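Local coordinates for putative (Helicobacter pylori J99, PDB 4R7K), which is of unknown function but belongs to the SRPBCC superfamily, whose helix-grip fold commonly encloses a pocket for hydrophobic ligands, so it may bind a small molecule, at residues Pro34-Pro39 and Tyr134-His139; Gly40-Phe45 and Ser158-Pro163. All coordinates share one frame; numbering follows the deposited sequence.

Contact 1 of 2, residues Pro34-Pro39 and Tyr134-His139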
loop_
_atom_site.group_PDB
_atom_site.type_symbol
_atom_site.label_atom_id
_atom_site.label_comp_id
_atom_site.label_asym_id
_atom_site.label_seq_id
_atom_site.Cartn_x
_atom_site.Cartn_y
_atom_site.Cartn_z
ATOM N N PRO A 34 14.100 25.618 3.948
ATOM C CA PRO A 34 15.461 26.097 3.990
ATOM C C PRO A 34 16.137 25.623 2.692
ATOM O O PRO A 34 15.745 24.594 2.131
ATOM C CB PRO A 34 16.045 25.439 5.249
ATOM C CG PRO A 34 14.863 25.042 6.065
ATOM C CD PRO A 34 13.778 24.734 5.089
ATOM N N LYS A 35 17.135 26.377 2.224
ATOM C CA LYS A 35 17.818 26.113 0.964
ATOM C C LYS A 35 18.258 24.657 0.809
ATOM O O LYS A 35 18.064 24.038 -0.236
ATOM C CB LYS A 35 19.053 26.995 0.859
ATOM C CG LYS A 35 19.777 26.873 -0.463
ATOM C CD LYS A 35 21.120 27.545 -0.395
ATOM C CE LYS A 35 21.821 27.457 -1.725
ATOM N NZ LYS A 35 23.137 28.124 -1.600
ATOM N N LYS A 36 18.839 24.140 1.872
ATOM C CA LYS A 36 19.337 22.781 1.951
ATOM C C LYS A 36 18.305 21.671 1.682
ATOM O O LYS A 36 18.670 20.564 1.281
ATOM C CB LYS A 36 19.914 22.631 3.363
ATOM C CG LYS A 36 20.286 21.253 3.795
ATOM C CD LYS A 36 20.954 21.306 5.158
ATOM C CE LYS A 36 21.284 19.904 5.620
ATOM N NZ LYS A 36 21.909 19.884 6.978
ATOM N N TRP A 37 17.030 21.965 1.924
ATOM C CA TRP A 37 15.956 20.972 1.856
ATOM C C TRP A 37 14.991 21.117 0.693
ATOM O O TRP A 37 14.049 20.305 0.571
ATOM C CB TRP A 37 15.154 21.040 3.153
ATOM C CG TRP A 37 15.988 20.687 4.338
ATOM C CD1 TRP A 37 16.413 21.520 5.317
ATOM C CD2 TRP A 37 16.562 19.403 4.621
ATOM N NE1 TRP A 37 17.195 20.838 6.209
ATOM C CE2 TRP A 37 17.312 19.534 5.802
ATOM C CE3 TRP A 37 16.516 18.168 3.990
ATOM C CZ2 TRP A 37 17.998 18.463 6.381
ATOM C CZ3 TRP A 37 17.171 17.083 4.588
ATOM C CH2 TRP A 37 17.919 17.240 5.743
ATOM N N ILE A 38 15.213 22.132 -0.140
ATOM C CA ILE A 38 14.332 22.419 -1.301
ATOM C C ILE A 38 13.995 21.145 -2.093
ATOM O O ILE A 38 14.865 20.404 -2.478
ATOM C CB ILE A 38 14.939 23.496 -2.214
ATOM C CG1 ILE A 38 14.906 24.847 -1.498
ATOM C CG2 ILE A 38 14.150 23.649 -3.522
ATOM C CD1 ILE A 38 15.661 25.919 -2.215
ATOM N N PRO A 39 12.721 20.885 -2.295
ATOM C CA PRO A 39 12.266 19.717 -3.003
ATOM C C PRO A 39 12.918 19.622 -4.377
ATOM O O PRO A 39 12.985 20.609 -5.131
ATOM C CB PRO A 39 10.745 19.928 -3.054
ATOM C CG PRO A 39 10.453 20.679 -1.777
ATOM C CD PRO A 39 11.609 21.603 -1.637
ATOM N N TYR A 134 23.246 6.684 7.678
ATOM C CA TYR A 134 22.857 7.997 8.178
ATOM C C TYR A 134 21.749 8.605 7.318
ATOM O O TYR A 134 21.868 8.665 6.105
ATOM C CB TYR A 134 24.031 8.958 8.218
ATOM C CG TYR A 134 23.620 10.326 8.709
ATOM C CD1 TYR A 134 23.262 10.516 10.046
ATOM C CD2 TYR A 134 23.579 11.427 7.858
ATOM C CE1 TYR A 134 22.881 11.749 10.531
ATOM C CE2 TYR A 134 23.195 12.680 8.343
ATOM C CZ TYR A 134 22.845 12.825 9.683
ATOM O OH TYR A 134 22.464 14.028 10.217
ATOM N N LEU A 135 20.690 9.057 7.968
ATOM C CA LEU A 135 19.525 9.673 7.308
ATOM C C LEU A 135 19.177 10.967 8.026
ATOM O O LEU A 135 19.103 10.992 9.248
ATOM C CB LEU A 135 18.324 8.746 7.377
ATOM C CG LEU A 135 17.021 9.219 6.752
ATOM C CD1 LEU A 135 17.230 9.526 5.285
ATOM C CD2 LEU A 135 15.910 8.184 6.911
ATOM N N GLU A 136 18.986 12.044 7.268
ATOM C CA GLU A 136 18.587 13.323 7.847
ATOM C C GLU A 136 17.411 13.804 7.039
ATOM O O GLU A 136 17.455 13.722 5.823
ATOM C CB GLU A 136 19.735 14.339 7.820
ATOM C CG GLU A 136 19.460 15.591 8.629
ATOM C CD GLU A 136 20.597 16.602 8.556
ATOM O OE1 GLU A 136 21.466 16.449 7.694
ATOM O OE2 GLU A 136 20.610 17.559 9.343
ATOM N N VAL A 137 16.364 14.289 7.718
ATOM C CA VAL A 137 15.144 14.762 7.049
ATOM C C VAL A 137 14.649 16.127 7.580
ATOM O O VAL A 137 15.056 16.565 8.662
ATOM C CB VAL A 137 14.001 13.729 7.196
ATOM C CG1 VAL A 137 14.513 12.324 6.846
ATOM C CG2 VAL A 137 13.390 13.704 8.613
ATOM N N TYR A 138 13.780 16.768 6.808
ATOM C CA TYR A 138 13.104 18.011 7.206
ATOM C C TYR A 138 11.642 17.756 6.901
ATOM O O TYR A 138 11.267 17.582 5.734
ATOM C CB TYR A 138 13.646 19.191 6.436
ATOM C CG TYR A 138 13.135 20.549 6.891
ATOM C CD1 TYR A 138 13.790 21.272 7.887
ATOM C CD2 TYR A 138 12.050 21.147 6.278
ATOM C CE1 TYR A 138 13.331 22.525 8.283
ATOM C CE2 TYR A 138 11.578 22.392 6.696
ATOM C CZ TYR A 138 12.223 23.078 7.680
ATOM O OH TYR A 138 11.744 24.328 8.053
ATOM N N HIS A 139 10.821 17.657 7.936
ATOM C CA HIS A 139 9.411 17.316 7.778
ATOM C C HIS A 139 8.566 18.535 8.134
ATOM O O HIS A 139 8.572 18.999 9.254
ATOM C CB HIS A 139 9.108 16.201 8.737
ATOM C CG HIS A 139 7.737 15.632 8.611
ATOM N ND1 HIS A 139 7.381 14.445 9.210
ATOM C CD2 HIS A 139 6.674 16.009 7.862
ATOM C CE1 HIS A 139 6.121 14.174 8.923
ATOM N NE2 HIS A 139 5.670 15.109 8.107
#
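The carboxylate of Glu136 is gripped from two quarters: Lys36 approaches with NZ 3.5 Å from OE1 in a long salt bridge, and Arg124 of the adjacent strand 118-126 pairs with OE2. The Lys36 chain is fully extended and crosses the Glu136 side chain at about a right angle, its CG lying against one face of the Trp37 indole. Lysine suits this place because its methylenes can pack on the ring while the ammonium reaches beyond it to the acid.

Against the other indole face rests Tyr138, whose CB sits 3.5 Å from the centroid of the five-membered ring, a CH-pi contact almost on the ring normal. Its chi1 of -173° swings the phenol away from its own backbone N and on past the pyrrole end in an offset stack, its ring centroid 4.7 Å from that of the five-membered ring and the planes only 19° apart. The benzo end of the indole abuts Glu136 at its rim, CH2 standing 3.7 Å from CG, with the carboxylate plane nearly perpendicular to the ring. A large flat side chain thus spans two alternate strand residues.

Pro34 closes the far end, setting CD 3.8 Å from the centroid of the Tyr138 ring, over its face; a proline gives a rigid apolar surface for this. The bond from Trp37 N to Pro34 O, 2.9 Å, holds the short 3-10 turn that presents these groups together.

The turn lies over the sheet face carrying Glu136 and Tyr138, while His139, on the other face, stacks on His179 and meets Trp182, both of helix 174-190.

Contact 2 of 2, residues Gly40-Phe45 and Ser158-Pro163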
loop_
_atom_site.group_PDB
_atom_site.type_symbol
_atom_site.label_atom_id
_atom_site.label_comp_id
_atom_site.label_asym_id
_atom_site.label_seq_id
_atom_site.Cartn_x
_atom_site.Cartn_y
_atom_site.Cartn_z
ATOM N N GLY A 40 13.447 18.452 -4.665
ATOM C CA GLY A 40 14.177 18.204 -5.900
ATOM C C GLY A 40 15.672 18.380 -5.750
ATOM O O GLY A 40 16.419 17.965 -6.628
ATOM N N GLU A 41 16.116 19.029 -4.671
ATOM C CA GLU A 41 17.564 19.207 -4.423
ATOM C C GLU A 41 18.110 18.157 -3.427
ATOM O O GLU A 41 19.275 18.191 -3.100
ATOM C CB GLU A 41 17.865 20.602 -3.895
ATOM C CG GLU A 41 17.404 21.734 -4.819
ATOM C CD GLU A 41 18.264 21.873 -6.056
ATOM O OE1 GLU A 41 19.399 21.338 -6.038
ATOM O OE2 GLU A 41 17.817 22.533 -7.041
ATOM N N THR A 42 17.258 17.259 -2.926
ATOM C CA THR A 42 17.678 16.223 -1.978
ATOM C C THR A 42 17.491 14.809 -2.587
ATOM O O THR A 42 17.402 14.651 -3.821
ATOM C CB THR A 42 16.954 16.374 -0.642
ATOM O OG1 THR A 42 15.558 16.221 -0.842
ATOM C CG2 THR A 42 17.228 17.743 -0.029
ATOM N N ASP A 43 17.412 13.790 -1.744
ATOM C CA ASP A 43 17.405 12.394 -2.209
ATOM C C ASP A 43 16.028 11.775 -2.263
ATOM O O ASP A 43 15.830 10.786 -2.958
ATOM C CB ASP A 43 18.345 11.571 -1.316
ATOM C CG ASP A 43 19.819 12.007 -1.465
ATOM O OD1 ASP A 43 20.281 12.120 -2.619
ATOM O OD2 ASP A 43 20.505 12.240 -0.434
ATOM N N ASN A 44 15.075 12.360 -1.541
ATOM C CA ASN A 44 13.700 11.907 -1.582
ATOM C C ASN A 44 12.800 13.065 -1.153
ATOM O O ASN A 44 13.183 13.881 -0.286
ATOM C CB ASN A 44 13.513 10.696 -0.680
ATOM C CG ASN A 44 12.181 9.985 -0.884
ATOM O OD1 ASN A 44 11.599 9.992 -1.976
ATOM N ND2 ASN A 44 11.713 9.321 0.167
ATOM N N PHE A 45 11.615 13.118 -1.769
ATOM C CA PHE A 45 10.613 14.106 -1.515
ATOM C C PHE A 45 9.270 13.402 -1.460
ATOM O O PHE A 45 8.923 12.602 -2.335
ATOM C CB PHE A 45 10.644 15.193 -2.584
ATOM C CG PHE A 45 9.494 16.160 -2.500
ATOM C CD1 PHE A 45 9.357 16.993 -1.394
ATOM C CD2 PHE A 45 8.542 16.211 -3.498
ATOM C CE1 PHE A 45 8.312 17.889 -1.309
ATOM C CE2 PHE A 45 7.458 17.082 -3.394
ATOM C CZ PHE A 45 7.362 17.933 -2.313
ATOM N N SER A 158 11.435 16.222 3.020
ATOM C CA SER A 158 12.614 16.190 2.166
ATOM C C SER A 158 13.665 15.418 2.960
ATOM O O SER A 158 13.886 15.709 4.152
ATOM C CB SER A 158 13.056 17.644 1.896
ATOM O OG SER A 158 14.217 17.712 1.074
ATOM N N GLN A 159 14.345 14.482 2.306
ATOM C CA GLN A 159 15.259 13.580 2.964
ATOM C C GLN A 159 16.614 13.527 2.246
ATOM O O GLN A 159 16.680 13.543 0.996
ATOM C CB GLN A 159 14.682 12.163 2.970
ATOM C CG GLN A 159 13.283 12.005 3.526
ATOM C CD GLN A 159 12.793 10.541 3.509
ATOM O OE1 GLN A 159 13.080 9.787 2.592
ATOM N NE2 GLN A 159 12.038 10.156 4.534
ATOM N N SER A 160 17.669 13.421 3.035
ATOM C CA SER A 160 19.022 13.314 2.500
ATOM C C SER A 160 19.783 12.144 3.136
ATOM O O SER A 160 19.715 11.922 4.350
ATOM C CB SER A 160 19.795 14.607 2.732
ATOM O OG SER A 160 19.187 15.673 2.008
ATOM N N GLY A 161 20.555 11.445 2.313
ATOM C CA GLY A 161 21.366 10.325 2.770
ATOM C C GLY A 161 21.132 9.130 1.886
ATOM O O GLY A 161 20.163 9.104 1.102
ATOM N N VAL A 162 22.006 8.136 2.017
ATOM C CA VAL A 162 21.907 6.941 1.195
ATOM C C VAL A 162 20.596 6.184 1.426
ATOM O O VAL A 162 20.036 5.674 0.480
ATOM C CB VAL A 162 23.136 6.016 1.355
ATOM C CG1 VAL A 162 22.894 4.678 0.678
ATOM C CG2 VAL A 162 24.376 6.666 0.760
ATOM N N PRO A 163 20.086 6.134 2.673
ATOM C CA PRO A 163 18.814 5.431 2.827
ATOM C C PRO A 163 17.640 6.141 2.132
ATOM O O PRO A 163 16.674 5.479 1.774
ATOM C CB PRO A 163 18.603 5.403 4.339
ATOM C CG PRO A 163 19.986 5.508 4.918
ATOM C CD PRO A 163 20.691 6.438 3.979
HETATM O O HOH W 1 20.532 15.228 -0.164
#
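Asn44 lies alongside Gln159, both side chains pointing the same way from the sheet, and its ND2 donates to Gln159 OE1 at 2.8 Å. The amide planes are turned 60° apart: the acceptor lies close to the plane of the asparagine amide, whereas the donor stands well above the glutamine carbonyl plane, away from its lone pairs. Gln159 keeps CG beside its backbone N (chi1 -53°) and runs extended beyond it, bringing OE1 to the asparagine. Glu157 takes the NE2 end, so both ends of this buried amide are engaged; side chains that both donate and accept suit such a place.

Between the backbones, Gln159 O accepts twice, from Asp43 N at 2.8 Å and, less directly, from Asn44 N at 3.2 Å. Two consecutive residues facing one partner make a classic beta bulge at the start of strand 44-53, antiparallel to the end of strand 150-160. Beyond it the pairing is regular, with Gln159 N returning a bond to Asn44 O and Phe45 facing Ser158 as a non-hydrogen-bonded pair.

At the bulge, Asp43 lies against the start of helix 162-169, touching Ala164 and Lys165. Gly161, the N-cap residue, gives its N-H to Asp43 OD2 at 2.9 Å in a nearly straight bond, met on the anti side of the carboxylate. Its positive phi of 130° suits a residue without a CB. A water donates to the same OD2 and lies 2.6 Å from Ser160 OG, linking the acid to Ser160. Ser158 occupies the sheet face away from Asn44; from the preceding loop, Thr42 OG1 comes 2.8 Å from Ser158 OG, a probable hydrogen bond, and Ser158 OG is also bonded to Trp37 O.

Contacts 1 and 2 have centres about 7 Å apart, and their segments alternate along the chain: 34-39 runs directly into 40-45, whereas 134-139 and 158-163 lie side by side at the open end of the hairpin formed by strands 136-146 and 150-160. With strand 44-53 outside strand 150-160, three neighbouring strands of the antiparallel sheet are involved. The probable bond Glu136 O to Ser160 N, 2.8 Å, and the packing of Lys36 O on Thr42 CG2 join the two contacts directly. The loop before strand 44-53 packs on the sheet in contact 1 and enters it in contact 2 as the outermost strand within this chain. Both contacts also touch the second subunit.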